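Local coordinates for malonyl CoA-acyl carrier protein transacylase (Staphylococcus aureus, PDB 3IM9), which catalyses the transfer of the malonyl group from malonyl-CoA to holo-acyl carrier protein, a step of fatty acid biosynthesis, at residues D29-N34 and E39-A44; S154-S157 and I161-P164; N265-L270 and G289-I294. One frame throughout, in Å; residues are numbered along the deposited sequence.

Contact 1: D29-N34 and E39-A44; sequences DLFNNN and EILTSA
L30 and F31 pack against L41 and T42 where the loop 29-34 packs against the second turn of the helix it leads into, helix 35-47, whose N-cap is N34. The apolar part centres on L41. Its CB lies 3.8 Å from F31 CD2, while L41 CD1 touches both loop residues, 4.0 Å from L30 CB and 3.9 Å from F31 CA. F31 CG stands opposite its own backbone N across the CA-CB bond (chi1 -171°), which brings the ring up against helix 35-47; L53 of helix 52-57 touches both F31 and L41, and L81 of helix 67-84 touches L30. At the ring edge, T42 OG1 comes within 3.8 Å of F31 CE2, but its hydrogen bond goes to T38 O in its own helix. One face of the ring carries N32 CG, 4.1 Å above its centre. Polar bonds fix the loop rather than span the contact: N34 OD1 caps A37 N, and T38 OG1 bonds to N32 N and N34 O. Within the loop, N33 ND2 donates to D29 O at 3.0 Å, from above the carbonyl plane.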
loop_
_atom_site.group_PDB
_atom_site.type_symbol
_atom_site.label_atom_id
_atom_site.label_comp_id
_atom_site.label_asym_id
_atom_site.label_seq_id
_atom_site.Cartn_x
_atom_site.Cartn_y
_atom_site.Cartn_z
ATOM N N ASP A 29 4.077 -9.079 -19.253
ATOM C CA ASP A 29 4.193 -10.483 -19.471
ATOM C C ASP A 29 2.900 -11.226 -19.303
ATOM O O ASP A 29 2.761 -12.393 -19.815
ATOM C CB ASP A 29 5.301 -11.053 -18.603
ATOM C CG ASP A 29 5.058 -10.854 -17.065
ATOM O OD1 ASP A 29 5.556 -11.704 -16.286
ATOM O OD2 ASP A 29 4.370 -9.854 -16.749
ATOM N N LEU A 30 1.947 -10.672 -18.570
ATOM C CA LEU A 30 0.654 -11.348 -18.374
ATOM C C LEU A 30 -0.279 -11.176 -19.570
ATOM O O LEU A 30 -1.111 -12.041 -19.836
ATOM C CB LEU A 30 -0.004 -10.753 -17.080
ATOM C CG LEU A 30 0.774 -11.001 -15.777
ATOM C CD1 LEU A 30 0.088 -10.136 -14.711
ATOM C CD2 LEU A 30 0.762 -12.465 -15.381
ATOM N N PHE A 31 -0.236 -9.981 -20.170
ATOM C CA PHE A 31 -1.285 -9.566 -21.080
ATOM C C PHE A 31 -1.284 -10.516 -22.315
ATOM O O PHE A 31 -0.243 -10.656 -23.030
ATOM C CB PHE A 31 -1.106 -8.091 -21.491
ATOM C CG PHE A 31 -2.205 -7.546 -22.226
ATOM C CD1 PHE A 31 -2.013 -6.897 -23.447
ATOM C CD2 PHE A 31 -3.529 -7.576 -21.666
ATOM C CE1 PHE A 31 -3.181 -6.315 -24.103
ATOM C CE2 PHE A 31 -4.615 -6.987 -22.284
ATOM C CZ PHE A 31 -4.448 -6.336 -23.521
ATOM N N ASN A 32 -2.483 -11.066 -22.551
ATOM C CA ASN A 32 -2.676 -12.070 -23.658
ATOM C C ASN A 32 -1.891 -13.322 -23.509
ATOM O O ASN A 32 -1.781 -14.055 -24.499
ATOM C CB ASN A 32 -2.401 -11.436 -25.034
ATOM C CG ASN A 32 -3.437 -10.311 -25.357
ATOM O OD1 ASN A 32 -4.625 -10.477 -25.042
ATOM N ND2 ASN A 32 -3.006 -9.190 -25.913
ATOM N N ASN A 33 -1.335 -13.570 -22.318
ATOM C CA ASN A 33 -0.649 -14.833 -22.005
ATOM C C ASN A 33 -1.278 -15.634 -20.900
ATOM O O ASN A 33 -0.784 -16.695 -20.523
ATOM C CB ASN A 33 0.857 -14.556 -21.681
ATOM C CG ASN A 33 1.601 -14.018 -22.899
ATOM O OD1 ASN A 33 1.524 -14.618 -23.979
ATOM N ND2 ASN A 33 2.309 -12.872 -22.760
ATOM N N ASN A 34 -2.288 -15.064 -20.266
ATOM C CA ASN A 34 -3.019 -15.737 -19.241
ATOM C C ASN A 34 -4.411 -15.233 -19.255
ATOM O O ASN A 34 -4.613 -14.007 -19.177
ATOM C CB ASN A 34 -2.332 -15.539 -17.874
ATOM C CG ASN A 34 -3.094 -16.208 -16.756
ATOM O OD1 ASN A 34 -4.110 -15.689 -16.279
ATOM N ND2 ASN A 34 -2.688 -17.427 -16.418
ATOM N N GLU A 39 -8.282 -10.846 -18.439
ATOM C CA GLU A 39 -9.602 -10.314 -18.089
ATOM C C GLU A 39 -9.535 -9.062 -17.159
ATOM O O GLU A 39 -10.256 -8.080 -17.388
ATOM C CB GLU A 39 -10.374 -11.417 -17.419
ATOM C CG GLU A 39 -11.769 -10.974 -17.019
ATOM C CD GLU A 39 -12.643 -12.141 -16.514
ATOM O OE1 GLU A 39 -12.116 -13.288 -16.183
ATOM O OE2 GLU A 39 -13.877 -11.862 -16.446
ATOM N N ILE A 40 -8.621 -9.134 -16.185
ATOM C CA ILE A 40 -8.438 -8.016 -15.283
ATOM C C ILE A 40 -7.832 -6.845 -16.035
ATOM O O ILE A 40 -8.298 -5.697 -15.946
ATOM C CB ILE A 40 -7.563 -8.394 -14.086
ATOM C CG1 ILE A 40 -8.218 -9.462 -13.163
ATOM C CG2 ILE A 40 -7.201 -7.150 -13.235
ATOM C CD1 ILE A 40 -9.569 -9.017 -12.567
ATOM N N LEU A 41 -6.762 -7.118 -16.807
ATOM C CA LEU A 41 -6.108 -5.993 -17.516
ATOM C C LEU A 41 -7.054 -5.313 -18.493
ATOM O O LEU A 41 -7.060 -4.107 -18.610
ATOM C CB LEU A 41 -4.847 -6.591 -18.230
ATOM C CG LEU A 41 -3.799 -6.970 -17.221
ATOM C CD1 LEU A 41 -2.822 -7.979 -17.846
ATOM C CD2 LEU A 41 -2.898 -5.735 -16.818
ATOM N N THR A 42 -7.860 -6.093 -19.218
ATOM C CA THR A 42 -8.816 -5.532 -20.169
ATOM C C THR A 42 -9.966 -4.863 -19.430
ATOM O O THR A 42 -10.422 -3.809 -19.903
ATOM C CB THR A 42 -9.417 -6.661 -21.026
ATOM O OG1 THR A 42 -8.385 -7.214 -21.864
ATOM C CG2 THR A 42 -10.518 -6.163 -21.906
ATOM N N SER A 43 -10.300 -5.344 -18.231
ATOM C CA SER A 43 -11.340 -4.616 -17.458
ATOM C C SER A 43 -10.880 -3.222 -17.124
ATOM O O SER A 43 -11.600 -2.266 -17.261
ATOM C CB SER A 43 -11.703 -5.379 -16.204
ATOM O OG SER A 43 -12.697 -4.707 -15.427
ATOM N N ALA A 44 -9.632 -3.126 -16.663
ATOM C CA ALA A 44 -9.065 -1.813 -16.291
ATOM C C ALA A 44 -9.025 -0.921 -17.544
ATOM O O ALA A 44 -9.376 0.265 -17.514
ATOM C CB ALA A 44 -7.638 -2.023 -15.754
#

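Contact 2: S154-S157 and I161-P164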
loop_
_atom_site.group_PDB
_atom_site.type_symbol
_atom_site.label_atom_id
_atom_site.label_comp_id
_atom_site.label_asym_id
_atom_site.label_seq_id
_atom_site.Cartn_x
_atom_site.Cartn_y
_atom_site.Cartn_z
ATOM N N SER A 154 9.599 18.303 17.668
ATOM C CA SER A 154 10.445 19.455 17.709
ATOM C C SER A 154 10.233 20.389 16.544
ATOM O O SER A 154 10.305 21.637 16.683
ATOM C CB SER A 154 11.926 19.030 17.809
ATOM O OG SER A 154 12.149 18.254 19.003
ATOM N N LEU A 155 10.148 19.813 15.329
ATOM C CA LEU A 155 10.093 20.696 14.160
ATOM C C LEU A 155 8.700 21.298 13.948
ATOM O O LEU A 155 8.601 22.376 13.340
ATOM C CB LEU A 155 10.497 19.904 12.884
ATOM C CG LEU A 155 12.013 19.795 12.635
ATOM C CD1 LEU A 155 12.877 19.520 13.779
ATOM C CD2 LEU A 155 12.172 18.656 11.524
ATOM N N SER A 156 7.666 20.567 14.410
ATOM C CA SER A 156 6.282 21.045 14.254
ATOM C C SER A 156 6.123 22.311 15.078
ATOM O O SER A 156 6.351 22.296 16.247
ATOM C CB SER A 156 5.283 19.989 14.696
ATOM O OG SER A 156 5.385 18.887 13.761
ATOM N N SER A 157 5.777 23.381 14.409
ATOM C CA SER A 157 5.795 24.745 14.990
ATOM C C SER A 157 5.270 25.740 13.978
ATOM O O SER A 157 5.261 25.498 12.740
ATOM C CB SER A 157 7.226 25.153 15.422
ATOM O OG SER A 157 8.139 25.098 14.332
ATOM N N ILE A 161 3.245 21.390 10.410
ATOM C CA ILE A 161 3.356 20.069 11.041
ATOM C C ILE A 161 4.128 19.091 10.168
ATOM O O ILE A 161 4.141 19.173 8.925
ATOM C CB ILE A 161 1.987 19.465 11.384
ATOM C CG1 ILE A 161 1.259 19.172 10.112
ATOM C CG2 ILE A 161 1.184 20.433 12.369
ATOM C CD1 ILE A 161 0.153 18.245 10.330
ATOM N N ILE A 162 4.796 18.166 10.854
ATOM C CA ILE A 162 5.402 16.992 10.197
ATOM C C ILE A 162 5.101 15.811 11.113
ATOM O O ILE A 162 5.204 15.937 12.356
ATOM C CB ILE A 162 6.879 17.264 9.977
ATOM C CG1 ILE A 162 7.570 16.121 9.332
ATOM C CG2 ILE A 162 7.582 17.643 11.236
ATOM C CD1 ILE A 162 9.066 16.465 8.901
ATOM N N GLU A 163 4.718 14.666 10.567
ATOM C CA GLU A 163 4.235 13.548 11.396
ATOM C C GLU A 163 4.768 12.247 10.810
ATOM O O GLU A 163 4.900 12.120 9.584
ATOM C CB GLU A 163 2.691 13.437 11.269
ATOM C CG GLU A 163 1.949 14.579 11.899
ATOM C CD GLU A 163 0.500 14.701 11.435
ATOM O OE1 GLU A 163 -0.210 15.560 11.981
ATOM O OE2 GLU A 163 0.033 13.966 10.589
ATOM N N PRO A 164 4.950 11.200 11.623
ATOM C CA PRO A 164 5.249 9.856 11.059
ATOM C C PRO A 164 4.038 9.468 10.246
ATOM O O PRO A 164 2.848 9.651 10.672
ATOM C CB PRO A 164 5.375 8.976 12.334
ATOM C CG PRO A 164 5.927 9.954 13.438
ATOM C CD PRO A 164 5.037 11.217 13.125
#
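S156 and I162 carry most of this contact, with L155 beside them, at the first helix-to-strand turn of the small ferredoxin-like (beta-alpha-beta-beta-alpha-beta) subdomain: helix 145-155 ends here and strand 162-169 sets out. S156, the first residue to leave helical geometry, sends its hydroxyl across the turn. I162 N donates to S156 OG at 3.1 Å and an N-H...O angle of 166°, nearly straight, while the same oxygen bonds to C152 O back in the helix. One hydroxyl thus ties the end of the helix to the start of the strand, and it also passes 3.6 Å from I161 CA. With CG1 of I162 opposite the backbone N (chi1 179°), branch CG2 is left facing the turn, 3.6 Å from S156 OG and 4.0 Å from L155 CB. I162 is buried further by L181, I182 and L185 of helix 179-188, and L185 also meets L155. The side chain of I161 packs on S209 and L210, its CB still 4.2 Å from S156 OG; it lies about 11 Å from that of H207, an active-site residue by similarity. Just past the helix, S157 OG donates back to L155 O at 2.9 Å, 48° out of the carbonyl plane.

Contact 3: N265-L270 and G289-I294; sequences NSTEWL and GLIKKI
A water molecule joins E268 and I294 by giving one hydrogen to each: it donates to I294 O at 2.8 Å and, more loosely, to E268 OE2 at 3.1 Å. I294 is the last residue of helix 286-294, so the bridge links a carbonyl at that helix's C-terminal end to an exposed carboxylate on helix 263-272. E268 gets there with its chain extended beyond CG, and on the way CG passes 4.0 Å from branch CG2 of I294. No direct hydrogen bond spans the helices; the remainder is apolar contact round T267. Both branches of I294 reach this threonine: CG2 meets T267 CG2 at 3.9 Å, and CD1 lies 3.8 Å from T267 OG1. I291 adds its CG1, 3.9 Å from T267 CG2, so the methyl rests against two isoleucines about one turn apart. T267 CG2 stands opposite the backbone N, and OG1, opposite the carbonyl carbon (chi1 -62°), is placed to bond F263 O one turn back, which satisfies the hydroxyl among these apolar groups. The short helix segments cross at -66° with axes 10.5 Å apart. M94 of strand 92-95 touches T267, whereas C169 of strand 162-169 touches I294. Strand 275-281 runs between the two helices in sequence, and helix 286-294 is then the connection of a beta-alpha-beta crossover to the neighbouring parallel strand 299-303, a unit typical of the alpha/beta subdomain of the FabD acyltransferase fold.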
loop_
_atom_site.group_PDB
_atom_site.type_symbol
_atom_site.label_atom_id
_atom_site.label_comp_id
_atom_site.label_asym_id
_atom_site.label_seq_id
_atom_site.Cartn_x
_atom_site.Cartn_y
_atom_site.Cartn_z
ATOM N N ASN A 265 3.091 -2.710 12.937
ATOM C CA ASN A 265 2.183 -3.335 13.915
ATOM C C ASN A 265 1.285 -4.330 13.221
ATOM O O ASN A 265 0.860 -5.317 13.843
ATOM C CB ASN A 265 1.373 -2.270 14.603
ATOM C CG ASN A 265 2.158 -1.456 15.606
ATOM O OD1 ASN A 265 1.691 -0.372 15.984
ATOM N ND2 ASN A 265 3.307 -1.902 15.984
ATOM N N SER A 266 0.923 -4.056 11.958
ATOM C CA SER A 266 0.078 -5.005 11.193
ATOM C C SER A 266 0.857 -6.300 10.935
ATOM O O SER A 266 0.222 -7.415 11.030
ATOM C CB SER A 266 -0.276 -4.405 9.857
ATOM O OG SER A 266 -1.080 -3.248 9.986
ATOM N N THR A 267 2.144 -6.235 10.555
ATOM C CA THR A 267 2.949 -7.406 10.378
ATOM C C THR A 267 3.017 -8.202 11.698
ATOM O O THR A 267 2.831 -9.471 11.690
ATOM C CB THR A 267 4.369 -7.055 9.903
ATOM O OG1 THR A 267 4.248 -6.401 8.620
ATOM C CG2 THR A 267 5.206 -8.324 9.663
ATOM N N GLU A 268 3.250 -7.484 12.782
ATOM C CA GLU A 268 3.393 -8.142 14.121
ATOM C C GLU A 268 2.072 -8.802 14.520
ATOM O O GLU A 268 2.080 -9.954 15.044
ATOM C CB GLU A 268 3.860 -7.142 15.129
ATOM C CG GLU A 268 5.345 -6.797 14.814
ATOM C CD GLU A 268 5.974 -5.845 15.809
ATOM O OE1 GLU A 268 5.199 -5.076 16.412
ATOM O OE2 GLU A 268 7.254 -5.868 15.830
ATOM N N TRP A 269 0.941 -8.191 14.213
ATOM C CA TRP A 269 -0.369 -8.729 14.609
ATOM C C TRP A 269 -0.570 -10.011 13.855
ATOM O O TRP A 269 -1.053 -11.007 14.415
ATOM C CB TRP A 269 -1.443 -7.732 14.291
ATOM C CG TRP A 269 -2.805 -8.166 14.787
ATOM C CD1 TRP A 269 -3.383 -7.837 16.018
ATOM C CD2 TRP A 269 -3.802 -8.907 14.064
ATOM N NE1 TRP A 269 -4.675 -8.336 16.084
ATOM C CE2 TRP A 269 -4.956 -9.017 14.916
ATOM C CE3 TRP A 269 -3.814 -9.553 12.784
ATOM C CZ2 TRP A 269 -6.120 -9.708 14.502
ATOM C CZ3 TRP A 269 -4.967 -10.209 12.367
ATOM C CH2 TRP A 269 -6.100 -10.285 13.238
ATOM N N LEU A 270 -0.131 -10.065 12.596
ATOM C CA LEU A 270 -0.373 -11.229 11.819
ATOM C C LEU A 270 0.496 -12.332 12.293
ATOM O O LEU A 270 0.000 -13.493 12.429
ATOM C CB LEU A 270 -0.013 -10.919 10.314
ATOM C CG LEU A 270 -1.215 -10.236 9.689
ATOM C CD1 LEU A 270 -0.786 -9.669 8.277
ATOM C CD2 LEU A 270 -2.414 -11.141 9.493
ATOM N N GLY A 289 10.909 -7.188 1.768
ATOM C CA GLY A 289 12.105 -6.605 2.430
ATOM C C GLY A 289 11.794 -6.013 3.771
ATOM O O GLY A 289 12.602 -6.093 4.671
ATOM N N LEU A 290 10.642 -5.357 3.900
ATOM C CA LEU A 290 10.278 -4.738 5.154
ATOM C C LEU A 290 10.002 -5.871 6.146
ATOM O O LEU A 290 10.370 -5.734 7.306
ATOM C CB LEU A 290 8.994 -3.892 5.011
ATOM C CG LEU A 290 9.174 -2.685 4.028
ATOM C CD1 LEU A 290 7.813 -1.941 4.012
ATOM C CD2 LEU A 290 10.285 -1.706 4.495
ATOM N N ILE A 291 9.269 -6.902 5.736
ATOM C CA ILE A 291 8.950 -7.977 6.720
ATOM C C ILE A 291 10.213 -8.675 7.197
ATOM O O ILE A 291 10.294 -8.990 8.392
ATOM C CB ILE A 291 7.934 -8.921 6.169
ATOM C CG1 ILE A 291 6.618 -8.158 6.008
ATOM C CG2 ILE A 291 7.718 -10.123 7.133
ATOM C CD1 ILE A 291 5.511 -8.935 5.284
ATOM N N LYS A 292 11.179 -8.880 6.301
ATOM C CA LYS A 292 12.444 -9.496 6.698
ATOM C C LYS A 292 13.113 -8.711 7.820
ATOM O O LYS A 292 13.724 -9.325 8.711
ATOM C CB LYS A 292 13.363 -9.614 5.462
ATOM C CG LYS A 292 14.775 -10.232 5.754
ATOM C CD LYS A 292 14.750 -11.598 6.381
ATOM C CE LYS A 292 14.176 -12.665 5.388
ATOM N NZ LYS A 292 14.080 -13.999 6.062
ATOM N N LYS A 293 13.013 -7.397 7.834
ATOM C CA LYS A 293 13.605 -6.569 8.884
ATOM C C LYS A 293 12.791 -6.588 10.144
ATOM O O LYS A 293 13.274 -6.264 11.203
ATOM C CB LYS A 293 13.789 -5.107 8.387
ATOM C CG LYS A 293 14.945 -5.006 7.344
ATOM C CD LYS A 293 15.010 -3.649 6.522
ATOM C CE LYS A 293 15.696 -3.771 5.091
ATOM N NZ LYS A 293 15.159 -2.837 4.010
ATOM N N ILE A 294 11.516 -6.908 10.017
ATOM C CA ILE A 294 10.594 -7.017 11.181
ATOM C C ILE A 294 10.769 -8.383 11.868
ATOM O O ILE A 294 10.772 -8.465 13.111
ATOM C CB ILE A 294 9.112 -6.808 10.770
ATOM C CG1 ILE A 294 8.939 -5.322 10.340
ATOM C CG2 ILE A 294 8.103 -7.133 11.972
ATOM C CD1 ILE A 294 7.688 -5.062 9.480
HETATM O O HOH W 1 8.926 -8.415 15.255
#

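Overall arrangement
From the N terminus the three contacts close in series, none nested in or crossing another. Contact 1 closes a short loop after strand 11-16 and ties it to the helix that follows, at one edge of the molecule. Contact 2 closes an even tighter turn in the ferredoxin-like subdomain, on the opposite side of the chain's centre, its centre 44 Å from that of contact 1. Contact 3, the longest in sequence, spans strand 275-281 and pairs two helices of the larger subdomain, nearer the middle of the chain. None touches another; contacts 2 and 3 approach closest, about 11 Å between nearest atoms, and strand 162-169, which begins in contact 2, runs on to meet helix 286-294.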